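Local coordinates for uncharacterized protein YhfS (Escherichia coli, PDB 4J8L) that is of unassigned physiological role but carries pyridoxal 5'-phosphate covalently on a lysine and may have cysteine synthase activity, at residues A[28-33]-A[51-55]; A[67-71]-A[213-217]; A[316-320]-A[350-354]. One frame throughout, in Å; residues are numbered along the deposited sequence.

Contact 1: A[28-33]-A[51-55]; sequences HFPGSE and VTQRV. With ACY (acetic acid), chain D.
One arginine, R54, joins helix 50-62 to an interhelical turn by a carbonyl bond, a charge pair and an aromatic face. Residues 51-55 are regular helix (V55 N to V51 O, 2.9 Å), whereas F29 and P30 are extended (psi 112° and 144°) before a short, weakly bonded helical turn. Nearest CA pairs are H28-R54 at 6.5 Å and E33-V51 at 8.7 Å. R54 takes chi1 m with chi2 and chi3 both t, so its arm runs out straight and chi4 of -98° turns the guanidinium across the turn. R54 NH1 donates to H28 O at 2.6 Å, and E33 OE1 (chi1 m, chi2 t) forms a salt bridge to R54 NH2 at 2.8 Å, over the guanidinium face, hence purely electrostatic. F29, chi1 m, puts a ring face under the arginine arm: R54 CD sits 4.0 Å from the ring centroid, a CH-pi contact. At the ring edge, F29 CE1 meets V51 CG1 at 4.2 Å and F29 CZ meets V55 CG2 at 4.0 Å. An acetic acid molecule, probably from crystallisation, accepts from R54 NE (to OXT, 3.2 Å) and from R50. F34 packs edge-to-face on F29, while helix 229-261 covers V51 and V55.

Contact 2: A[67-71]-A[213-217]; sequences AAALV and INRIR
Strand 67-71 is fully extended, with phi/psi running from -158/167° at A67 to -136/159° at V71, and helix 213-217 is regular, closed by R217 N to I213 O at 2.8 Å. The two axes approach to 8.2 Å and their N-to-C directions cross at a signed angle of 31°, so helix and strand run roughly alongside. The closest CA pair is A68-I213, 6.1 Å. Strand alternation sets the interface: the CA-to-CB bonds of A67, A69 and V71 point toward the helix, those of A68 and L70 away.

I213, chi1 and chi2 both m, covers the start of the strand. Its CG1 lies 3.8 Å from A67 CB, and its CG2 lies 4.0 Å from A69 CB and 3.6 Å from A68 O. One turn on, I216 (m, t) brings CG2 to 4.2 Å from V71 CG1 and 4.4 Å from A69 CB. The small alanines allow this close approach. R217, with chi1 to chi3 all m, folds back so that R217 CD comes 4.1 Å from A69 CB. A water donates to L70 O at 2.7 Å and accepts a weak bond from R217 NH1 at 2.8 Å; R217 NH1 also bonds Q226.

This is helix-on-sheet packing in the domain built on the seven-stranded mixed sheet, consistent with an aminotransferase-like PLP fold. Strand 67-72 is an edge strand, paired antiparallel with 203-208, whose V206 touches I213 and I216. Helix 74-86 flanks I216, and helix 50-62 covers A68 and L70 on the other sheet face.

Contact 3: A[316-320]-A[350-354]; sequences PPLFY and VLRIL
F319 reaches with the tip of its ring into the side of helix 347-360, meeting V350, I353 and L354. With chi1 m and chi2 48°, F319 CZ stands 3.8 Å from V350 CG1, also 3.8 Å from V350 O, which lies near the ring plane, and 3.9 Å from I353 CG2; F319 CE2 is 3.9 Å from L354 CG. Two residues earlier, P317 points the same way: P317 CB is 4.0 Å from V350 CG2, and P317 CG is 4.1 Å from I353 CD1. V350 (chi1 t) and I353 (m, t) thus each touch both residues, while L354, with chi1 off-well at -105°, meets F319.

The backbone is extended through 316-320, with the strand proper at 318-320, and helical at 350-354, where L354 N bonds V350 O at 2.9 Å. Strand and helix axes come no closer than 11.1 Å, crossing at -42°, and the nearest CA pair is P317-V350 at 7.0 Å. The phenyl ring spans this gap. Strand 318-320 is an edge strand of the four-stranded antiparallel sheet of the C-terminal domain, next to 337-341, so the contact is helix-on-sheet packing; A297 of helix 290-299 also touches F319 and I353.

All five touching residues are buried, and their side chains meet entirely through carbon, so the fit of apolar surfaces, rather than directed polar bonds, joins the helix to this edge strand.

Overall arrangement
Contact 1 is partly buried and lies near the surface, whereas contacts 2 and 3 are buried helix-on-sheet interfaces. The chemistry follows: contact 1 combines a hydrogen bond, a salt bridge and aromatic packing around one arginine, while the side-chain contacts of the other two are mainly apolar, with a water bridge added in contact 2. Contacts 1 and 2 adjoin (V55 CG1 to L70 CD1, 4.1 Å) through elements consecutive in the chain, helix 50-62 and strand 67-72. Contact 3 stands apart in the C-terminal domain, its centre about 40 Å from that of contact 1. The axes are closer in contact 2, where alanines face the helix, than in contact 3, where F319 fills the gap, consistent with side-chain size setting the spacing.

Contact 1: A[28-33]-A[51-55]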
ATOM      1  N   HIS A  28       6.062 -17.991 -17.667  1.00 17.89           N
ATOM      2  CA  HIS A  28       7.431 -17.861 -17.171  1.00 17.49           C
ATOM      3  C   HIS A  28       7.947 -19.100 -16.450  1.00 18.53           C
ATOM      4  O   HIS A  28       9.152 -19.223 -16.237  1.00 23.86           O
ATOM      5  CB  HIS A  28       7.557 -16.641 -16.245  1.00 16.29           C
ATOM      6  CG  HIS A  28       7.444 -15.337 -16.965  1.00 15.86           C
ATOM      7  ND1 HIS A  28       6.232 -14.732 -17.231  1.00 18.07           N
ATOM      8  CD2 HIS A  28       8.393 -14.536 -17.509  1.00 17.55           C
ATOM      9  CE1 HIS A  28       6.444 -13.610 -17.899  1.00 18.50           C
ATOM     10  NE2 HIS A  28       7.744 -13.467 -18.074  1.00 19.68           N
ATOM     11  N   PHE A  29       7.038 -19.997 -16.068  1.00 17.03           N
ATOM     12  CA  PHE A  29       7.393 -21.243 -15.382  1.00 17.23           C
ATOM     13  C   PHE A  29       6.768 -22.437 -16.097  1.00 15.20           C
ATOM     14  O   PHE A  29       5.554 -22.593 -16.054  1.00 17.05           O
ATOM     15  CB  PHE A  29       6.804 -21.285 -13.960  1.00 17.94           C
ATOM     16  CG  PHE A  29       7.517 -20.420 -12.949  1.00 18.70           C
ATOM     17  CD1 PHE A  29       8.527 -20.944 -12.158  1.00 19.37           C
ATOM     18  CD2 PHE A  29       7.132 -19.104 -12.756  1.00 15.80           C
ATOM     19  CE1 PHE A  29       9.168 -20.153 -11.206  1.00 20.46           C
ATOM     20  CE2 PHE A  29       7.767 -18.306 -11.811  1.00 17.08           C
ATOM     21  CZ  PHE A  29       8.783 -18.835 -11.032  1.00 22.28           C
ATOM     22  N   PRO A  30       7.586 -23.306 -16.728  1.00 18.46           N
ATOM     23  CA  PRO A  30       7.058 -24.632 -17.082  1.00 16.79           C
ATOM     24  C   PRO A  30       6.497 -25.250 -15.798  1.00 17.80           C
ATOM     25  O   PRO A  30       7.060 -25.008 -14.730  1.00 17.61           O
ATOM     26  CB  PRO A  30       8.306 -25.390 -17.547  1.00 21.41           C
ATOM     27  CG  PRO A  30       9.241 -24.312 -18.038  1.00 22.08           C
ATOM     28  CD  PRO A  30       9.007 -23.159 -17.071  1.00 17.87           C
ATOM     29  N   GLY A  31       5.404 -26.002 -15.887  1.00 17.71           N
ATOM     30  CA  GLY A  31       4.726 -26.490 -14.692  1.00 19.03           C
ATOM     31  C   GLY A  31       5.625 -27.196 -13.694  1.00 21.94           C
ATOM     32  O   GLY A  31       5.538 -26.955 -12.489  1.00 20.77           O
ATOM     33  N   SER A  32       6.502 -28.063 -14.187  1.00 20.59           N
ATOM     34  CA  SER A  32       7.376 -28.809 -13.287  1.00 22.14           C
ATOM     35  C   SER A  32       8.294 -27.861 -12.519  1.00 23.87           C
ATOM     36  O   SER A  32       8.628 -28.113 -11.360  1.00 27.12           O
ATOM     37  CB  SER A  32       8.191 -29.854 -14.045  1.00 29.33           C
ATOM     38  OG  SER A  32       9.066 -29.226 -14.961  1.00 32.76           O
ATOM     39  N   GLU A  33       8.688 -26.761 -13.157  1.00 20.85           N
ATOM     40  CA  GLU A  33       9.558 -25.787 -12.501  1.00 20.58           C
ATOM     41  C   GLU A  33       8.848 -24.986 -11.414  1.00 18.52           C
ATOM     42  O   GLU A  33       9.489 -24.509 -10.477  1.00 21.13           O
ATOM     43  CB  GLU A  33      10.207 -24.866 -13.530  1.00 25.92           C
ATOM     44  CG  GLU A  33      11.065 -25.631 -14.522  1.00 36.18           C
ATOM     45  CD  GLU A  33      11.856 -24.721 -15.432  1.00 50.04           C
ATOM     46  OE1 GLU A  33      12.005 -23.529 -15.092  1.00 56.56           O
ATOM     47  OE2 GLU A  33      12.326 -25.198 -16.486  1.00 59.90           O
ATOM     48  N   VAL A  51      14.874 -18.829  -9.453  1.00 16.37           N
ATOM     49  CA  VAL A  51      13.435 -18.687  -9.261  1.00 15.54           C
ATOM     50  C   VAL A  51      13.053 -17.249  -8.897  1.00 15.37           C
ATOM     51  O   VAL A  51      12.015 -16.737  -9.322  1.00 14.24           O
ATOM     52  CB  VAL A  51      12.911 -19.687  -8.209  1.00 15.94           C
ATOM     53  CG1 VAL A  51      11.474 -19.342  -7.814  1.00 18.17           C
ATOM     54  CG2 VAL A  51      13.009 -21.099  -8.747  1.00 21.79           C
ATOM     55  N   THR A  52      13.919 -16.574  -8.148  1.00 12.94           N
ATOM     56  CA  THR A  52      13.660 -15.179  -7.800  1.00 13.44           C
ATOM     57  C   THR A  52      13.644 -14.297  -9.051  1.00 13.23           C
ATOM     58  O   THR A  52      12.765 -13.444  -9.198  1.00 14.33           O
ATOM     59  CB  THR A  52      14.658 -14.679  -6.745  1.00 13.50           C
ATOM     60  OG1 THR A  52      14.525 -15.502  -5.575  1.00 13.29           O
ATOM     61  CG2 THR A  52      14.373 -13.209  -6.360  1.00 14.14           C
ATOM     62  N   GLN A  53      14.594 -14.523  -9.958  0.50 14.31           N
ATOM     63  CA  GLN A  53      14.584 -13.802 -11.224  0.50 14.42           C
ATOM     64  C   GLN A  53      13.258 -14.028 -11.940  0.50 16.16           C
ATOM     65  O   GLN A  53      12.618 -13.074 -12.376  0.50 15.88           O
ATOM     66  CB  GLN A  53      15.738 -14.220 -12.136  0.50 16.79           C
ATOM     67  CG  GLN A  53      15.722 -13.455 -13.459  0.50 20.53           C
ATOM     68  CD  GLN A  53      16.712 -13.973 -14.486  0.50 24.02           C
ATOM     69  OE1 GLN A  53      16.913 -15.180 -14.636  0.50 22.10           O
ATOM     70  NE2 GLN A  53      17.334 -13.051 -15.212  0.50 31.63           N
ATOM     71  N   ARG A  54      12.843 -15.291 -12.042  1.00 16.31           N
ATOM     72  CA  ARG A  54      11.606 -15.616 -12.751  1.00 16.42           C
ATOM     73  C   ARG A  54      10.412 -14.890 -12.135  1.00 15.61           C
ATOM     74  O   ARG A  54       9.561 -14.360 -12.848  1.00 17.50           O
ATOM     75  CB  ARG A  54      11.335 -17.121 -12.737  1.00 20.33           C
ATOM     76  CG  ARG A  54      12.258 -17.942 -13.585  1.00 26.73           C
ATOM     77  CD  ARG A  54      11.817 -19.406 -13.591  1.00 34.26           C
ATOM     78  NE  ARG A  54      12.744 -20.263 -14.318  1.00 47.30           N
ATOM     79  CZ  ARG A  54      12.572 -20.648 -15.576  1.00 49.04           C
ATOM     80  NH1 ARG A  54      11.501 -20.254 -16.248  1.00 47.23           N
ATOM     81  NH2 ARG A  54      13.466 -21.433 -16.159  1.00 56.00           N
ATOM     82  N   VAL A  55      10.341 -14.890 -10.807  1.00 14.45           N
ATOM     83  CA  VAL A  55       9.245 -14.227 -10.115  1.00 14.98           C
ATOM     84  C   VAL A  55       9.264 -12.734 -10.421  1.00 14.58           C
ATOM     85  O   VAL A  55       8.226 -12.122 -10.668  1.00 17.13           O
ATOM     86  CB  VAL A  55       9.282 -14.479  -8.581  1.00 12.73           C
ATOM     87  CG1 VAL A  55       8.307 -13.544  -7.854  1.00 14.79           C
ATOM     88  CG2 VAL A  55       8.952 -15.935  -8.272  1.00 12.42           C
TER
HETATM   89  C   ACY D 403      15.425 -22.677 -12.558  1.00 51.52           C
HETATM   90  O   ACY D 403      16.145 -23.351 -11.786  1.00 46.80           O
HETATM   91  OXT ACY D 403      14.372 -22.095 -12.206  1.00 57.05           O
HETATM   92  CH3 ACY D 403      15.850 -22.553 -13.990  1.00 47.69           C

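Contact 2: A[67-71]-A[213-217]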
ATOM      1  N   ALA A  67      10.598  -4.218 -15.848  1.00 18.29           N
ATOM      2  CA  ALA A  67      11.417  -5.001 -14.934  1.00 17.44           C
ATOM      3  C   ALA A  67      10.927  -4.897 -13.491  1.00 19.68           C
ATOM      4  O   ALA A  67      10.098  -4.049 -13.160  1.00 19.13           O
ATOM      5  CB  ALA A  67      12.868  -4.557 -15.026  1.00 17.53           C
ATOM      6  N   ALA A  68      11.444  -5.775 -12.636  1.00 16.37           N
ATOM      7  CA  ALA A  68      11.150  -5.705 -11.210  1.00 15.66           C
ATOM      8  C   ALA A  68      12.294  -6.264 -10.375  1.00 20.12           C
ATOM      9  O   ALA A  68      13.100  -7.062 -10.852  1.00 16.34           O
ATOM     10  CB  ALA A  68       9.850  -6.447 -10.888  1.00 15.09           C
ATOM     11  N   ALA A  69      12.372  -5.826  -9.124  1.00 16.27           N
ATOM     12  CA  ALA A  69      13.333  -6.388  -8.184  1.00 15.46           C
ATOM     13  C   ALA A  69      12.671  -6.569  -6.836  1.00 16.31           C
ATOM     14  O   ALA A  69      12.018  -5.656  -6.336  1.00 16.47           O
ATOM     15  CB  ALA A  69      14.554  -5.482  -8.045  1.00 18.27           C
ATOM     16  N   LEU A  70      12.841  -7.747  -6.245  1.00 12.69           N
ATOM     17  CA  LEU A  70      12.440  -7.951  -4.856  1.00 12.00           C
ATOM     18  C   LEU A  70      13.612  -7.533  -3.970  1.00 13.77           C
ATOM     19  O   LEU A  70      14.779  -7.777  -4.313  1.00 15.34           O
ATOM     20  CB  LEU A  70      12.065  -9.427  -4.620  1.00 14.57           C
ATOM     21  CG  LEU A  70      10.829  -9.898  -5.395  1.00 13.98           C
ATOM     22  CD1 LEU A  70      10.568 -11.402  -5.170  1.00 16.23           C
ATOM     23  CD2 LEU A  70       9.617  -9.085  -4.979  1.00 20.12           C
ATOM     24  N   VAL A  71      13.311  -6.863  -2.857  1.00 12.61           N
ATOM     25  CA  VAL A  71      14.346  -6.341  -1.971  1.00 13.84           C
ATOM     26  C   VAL A  71      13.996  -6.608  -0.500  1.00 11.81           C
ATOM     27  O   VAL A  71      12.829  -6.824  -0.145  1.00 14.47           O
ATOM     28  CB  VAL A  71      14.541  -4.813  -2.139  1.00 17.39           C
ATOM     29  CG1 VAL A  71      14.926  -4.460  -3.585  1.00 14.10           C
ATOM     30  CG2 VAL A  71      13.274  -4.075  -1.725  1.00 19.48           C
ATOM     31  N   ILE A 213      15.538  -0.311 -12.294  1.00 18.89           N
ATOM     32  CA  ILE A 213      15.668  -1.628 -11.678  1.00 17.33           C
ATOM     33  C   ILE A 213      17.104  -2.148 -11.771  1.00 18.57           C
ATOM     34  O   ILE A 213      17.620  -2.725 -10.812  1.00 19.16           O
ATOM     35  CB  ILE A 213      14.703  -2.640 -12.320  1.00 18.49           C
ATOM     36  CG1 ILE A 213      13.256  -2.170 -12.141  1.00 19.07           C
ATOM     37  CG2 ILE A 213      14.886  -4.045 -11.715  1.00 18.46           C
ATOM     38  CD1 ILE A 213      12.860  -1.930 -10.690  1.00 20.17           C
ATOM     39  N   ASN A 214      17.747  -1.935 -12.919  1.00 19.21           N
ATOM     40  CA  ASN A 214      19.131  -2.365 -13.089  1.00 21.55           C
ATOM     41  C   ASN A 214      20.061  -1.651 -12.108  1.00 22.45           C
ATOM     42  O   ASN A 214      20.991  -2.258 -11.575  1.00 22.27           O
ATOM     43  CB  ASN A 214      19.620  -2.143 -14.526  1.00 21.57           C
ATOM     44  CG  ASN A 214      19.025  -3.133 -15.507  1.00 25.34           C
ATOM     45  OD1 ASN A 214      18.584  -4.217 -15.128  1.00 27.81           O
ATOM     46  ND2 ASN A 214      19.029  -2.767 -16.785  1.00 33.17           N
ATOM     47  N   ARG A 215      19.801  -0.371 -11.852  1.00 20.72           N
ATOM     48  CA  ARG A 215      20.616   0.358 -10.884  1.00 19.52           C
ATOM     49  C   ARG A 215      20.425  -0.212  -9.484  1.00 18.55           C
ATOM     50  O   ARG A 215      21.365  -0.273  -8.690  1.00 21.28           O
ATOM     51  CB  ARG A 215      20.316   1.863 -10.903  1.00 21.40           C
ATOM     52  CG  ARG A 215      20.847   2.561 -12.152  1.00 25.71           C
ATOM     53  CD  ARG A 215      20.988   4.067 -11.961  1.00 31.45           C
ATOM     54  NE  ARG A 215      19.699   4.740 -11.862  1.00 30.41           N
ATOM     55  CZ  ARG A 215      18.993   5.153 -12.912  1.00 29.98           C
ATOM     56  NH1 ARG A 215      19.449   4.948 -14.139  1.00 29.82           N
ATOM     57  NH2 ARG A 215      17.829   5.762 -12.737  1.00 27.19           N
ATOM     58  N   ILE A 216      19.203  -0.634  -9.187  1.00 17.66           N
ATOM     59  CA  ILE A 216      18.929  -1.251  -7.902  1.00 16.78           C
ATOM     60  C   ILE A 216      19.653  -2.594  -7.793  1.00 17.77           C
ATOM     61  O   ILE A 216      20.357  -2.855  -6.816  1.00 18.44           O
ATOM     62  CB  ILE A 216      17.422  -1.442  -7.688  1.00 16.08           C
ATOM     63  CG1 ILE A 216      16.731  -0.081  -7.563  1.00 18.98           C
ATOM     64  CG2 ILE A 216      17.154  -2.313  -6.460  1.00 17.83           C
ATOM     65  CD1 ILE A 216      15.224  -0.169  -7.422  1.00 21.52           C
ATOM     66  N   ARG A 217      19.505  -3.438  -8.808  1.00 19.44           N
ATOM     67  CA  ARG A 217      20.135  -4.758  -8.762  1.00 22.00           C
ATOM     68  C   ARG A 217      21.657  -4.673  -8.603  1.00 19.46           C
ATOM     69  O   ARG A 217      22.262  -5.506  -7.920  1.00 18.87           O
ATOM     70  CB  ARG A 217      19.752  -5.598  -9.987  1.00 22.01           C
ATOM     71  CG  ARG A 217      18.314  -6.119  -9.949  1.00 21.45           C
ATOM     72  CD  ARG A 217      18.130  -7.232  -8.888  1.00 24.79           C
ATOM     73  NE  ARG A 217      19.176  -8.243  -9.012  1.00 25.64           N
ATOM     74  CZ  ARG A 217      19.582  -9.040  -8.028  1.00 23.03           C
ATOM     75  NH1 ARG A 217      19.010  -8.978  -6.832  1.00 19.90           N
ATOM     76  NH2 ARG A 217      20.564  -9.907  -8.249  1.00 24.39           N
TER
HETATM   77  O   HOH W   1      16.312  -9.032  -6.108  1.00 20.47           O

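Contact 3: A[316-320]-A[350-354]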
ATOM      1  N   PRO A 316      -9.159 -11.791  11.706  1.00 13.28           N
ATOM      2  CA  PRO A 316     -10.286 -11.097  12.347  1.00 13.03           C
ATOM      3  C   PRO A 316     -10.207  -9.592  12.052  1.00 13.48           C
ATOM      4  O   PRO A 316      -9.154  -9.099  11.648  1.00 16.03           O
ATOM      5  CB  PRO A 316     -10.056 -11.355  13.848  1.00 14.21           C
ATOM      6  CG  PRO A 316      -9.130 -12.527  13.919  1.00 14.76           C
ATOM      7  CD  PRO A 316      -8.241 -12.362  12.713  1.00 14.24           C
ATOM      8  N   PRO A 317     -11.312  -8.870  12.253  1.00 13.85           N
ATOM      9  CA  PRO A 317     -11.288  -7.438  11.933  1.00 14.61           C
ATOM     10  C   PRO A 317     -10.404  -6.682  12.915  1.00 15.47           C
ATOM     11  O   PRO A 317     -10.339  -7.048  14.096  1.00 15.49           O
ATOM     12  CB  PRO A 317     -12.754  -7.026  12.118  1.00 15.22           C
ATOM     13  CG  PRO A 317     -13.268  -7.970  13.176  1.00 15.51           C
ATOM     14  CD  PRO A 317     -12.586  -9.288  12.866  1.00 16.04           C
ATOM     15  N   LEU A 318      -9.745  -5.629  12.432  1.00 13.37           N
ATOM     16  CA  LEU A 318      -8.954  -4.753  13.287  1.00 13.66           C
ATOM     17  C   LEU A 318      -9.835  -3.593  13.749  1.00 15.32           C
ATOM     18  O   LEU A 318     -10.412  -2.901  12.916  1.00 17.38           O
ATOM     19  CB  LEU A 318      -7.762  -4.205  12.508  1.00 14.20           C
ATOM     20  CG  LEU A 318      -6.907  -3.086  13.113  1.00 15.16           C
ATOM     21  CD1 LEU A 318      -6.059  -3.598  14.269  1.00 16.04           C
ATOM     22  CD2 LEU A 318      -6.027  -2.502  12.012  1.00 17.91           C
ATOM     23  N   PHE A 319      -9.945  -3.414  15.066  1.00 13.93           N
ATOM     24  CA  PHE A 319     -10.584  -2.230  15.678  1.00 13.61           C
ATOM     25  C   PHE A 319      -9.434  -1.482  16.346  1.00 14.56           C
ATOM     26  O   PHE A 319      -8.818  -2.017  17.274  1.00 16.17           O
ATOM     27  CB  PHE A 319     -11.582  -2.636  16.768  1.00 15.02           C
ATOM     28  CG  PHE A 319     -12.932  -3.119  16.268  1.00 15.32           C
ATOM     29  CD1 PHE A 319     -13.041  -4.063  15.251  1.00 16.44           C
ATOM     30  CD2 PHE A 319     -14.096  -2.675  16.890  1.00 16.10           C
ATOM     31  CE1 PHE A 319     -14.296  -4.521  14.843  1.00 15.06           C
ATOM     32  CE2 PHE A 319     -15.348  -3.115  16.492  1.00 19.21           C
ATOM     33  CZ  PHE A 319     -15.454  -4.049  15.467  1.00 16.26           C
ATOM     34  N   TYR A 320      -9.133  -0.263  15.880  1.00 15.23           N
ATOM     35  CA  TYR A 320      -7.871   0.395  16.202  1.00 16.12           C
ATOM     36  C   TYR A 320      -8.078   1.885  16.446  1.00 19.23           C
ATOM     37  O   TYR A 320      -9.072   2.462  16.012  1.00 15.64           O
ATOM     38  CB  TYR A 320      -6.886   0.212  15.033  1.00 18.08           C
ATOM     39  CG  TYR A 320      -5.419   0.403  15.362  1.00 21.47           C
ATOM     40  CD1 TYR A 320      -4.881  -0.084  16.553  1.00 24.02           C
ATOM     41  CD2 TYR A 320      -4.567   1.046  14.474  1.00 24.81           C
ATOM     42  CE1 TYR A 320      -3.533   0.083  16.855  1.00 23.52           C
ATOM     43  CE2 TYR A 320      -3.221   1.222  14.765  1.00 26.52           C
ATOM     44  CZ  TYR A 320      -2.709   0.735  15.958  1.00 25.85           C
ATOM     45  OH  TYR A 320      -1.369   0.891  16.254  1.00 25.71           O
ATOM     46  N   VAL A 350     -18.673  -7.671  12.337  1.00 16.90           N
ATOM     47  CA  VAL A 350     -18.192  -6.375  12.807  1.00 16.24           C
ATOM     48  C   VAL A 350     -19.293  -5.655  13.579  1.00 18.77           C
ATOM     49  O   VAL A 350     -19.047  -5.087  14.655  1.00 20.05           O
ATOM     50  CB  VAL A 350     -17.691  -5.495  11.645  1.00 16.58           C
ATOM     51  CG1 VAL A 350     -17.373  -4.083  12.135  1.00 16.94           C
ATOM     52  CG2 VAL A 350     -16.456  -6.126  11.006  1.00 18.38           C
ATOM     53  N   LEU A 351     -20.510  -5.709  13.047  1.00 18.72           N
ATOM     54  CA  LEU A 351     -21.655  -5.067  13.696  1.00 19.96           C
ATOM     55  C   LEU A 351     -21.929  -5.696  15.061  1.00 22.39           C
ATOM     56  O   LEU A 351     -22.210  -4.990  16.037  1.00 22.11           O
ATOM     57  CB  LEU A 351     -22.889  -5.161  12.796  1.00 22.00           C
ATOM     58  CG  LEU A 351     -24.126  -4.322  13.069  1.00 32.21           C
ATOM     59  CD1 LEU A 351     -23.796  -2.851  12.902  1.00 29.60           C
ATOM     60  CD2 LEU A 351     -25.228  -4.733  12.110  1.00 32.71           C
ATOM     61  N   ARG A 352     -21.838  -7.021  15.130  1.00 19.48           N
ATOM     62  CA  ARG A 352     -22.069  -7.723  16.383  1.00 21.46           C
ATOM     63  C   ARG A 352     -21.023  -7.350  17.429  1.00 23.70           C
ATOM     64  O   ARG A 352     -21.351  -7.063  18.576  1.00 22.46           O
ATOM     65  CB  ARG A 352     -22.083  -9.238  16.174  1.00 17.95           C
ATOM     66  CG  ARG A 352     -22.296 -10.025  17.476  1.00 19.88           C
ATOM     67  CD  ARG A 352     -22.253 -11.541  17.254  1.00 22.05           C
ATOM     68  NE  ARG A 352     -20.974 -11.994  16.701  1.00 22.87           N
ATOM     69  CZ  ARG A 352     -19.841 -12.062  17.395  1.00 22.36           C
ATOM     70  NH1 ARG A 352     -19.816 -11.693  18.673  1.00 19.35           N
ATOM     71  NH2 ARG A 352     -18.723 -12.477  16.804  1.00 22.60           N
ATOM     72  N   ILE A 353     -19.756  -7.361  17.034  1.00 19.27           N
ATOM     73  CA  ILE A 353     -18.697  -7.001  17.969  1.00 17.64           C
ATOM     74  C   ILE A 353     -18.885  -5.560  18.440  1.00 17.28           C
ATOM     75  O   ILE A 353     -18.730  -5.253  19.630  1.00 19.26           O
ATOM     76  CB  ILE A 353     -17.296  -7.194  17.340  1.00 14.84           C
ATOM     77  CG1 ILE A 353     -17.027  -8.681  17.114  1.00 17.42           C
ATOM     78  CG2 ILE A 353     -16.223  -6.608  18.248  1.00 20.11           C
ATOM     79  CD1 ILE A 353     -15.750  -8.933  16.308  1.00 21.97           C
ATOM     80  N   LEU A 354     -19.243  -4.676  17.511  1.00 17.22           N
ATOM     81  CA  LEU A 354     -19.527  -3.282  17.866  1.00 19.78           C
ATOM     82  C   LEU A 354     -20.645  -3.175  18.900  1.00 23.55           C
ATOM     83  O   LEU A 354     -20.495  -2.496  19.921  1.00 22.86           O
ATOM     84  CB  LEU A 354     -19.927  -2.486  16.627  1.00 24.11           C
ATOM     85  CG  LEU A 354     -18.903  -1.527  16.032  1.00 35.66           C
ATOM     86  CD1 LEU A 354     -19.529  -0.763  14.882  1.00 38.86           C
ATOM     87  CD2 LEU A 354     -18.395  -0.571  17.104  1.00 29.81           C
TER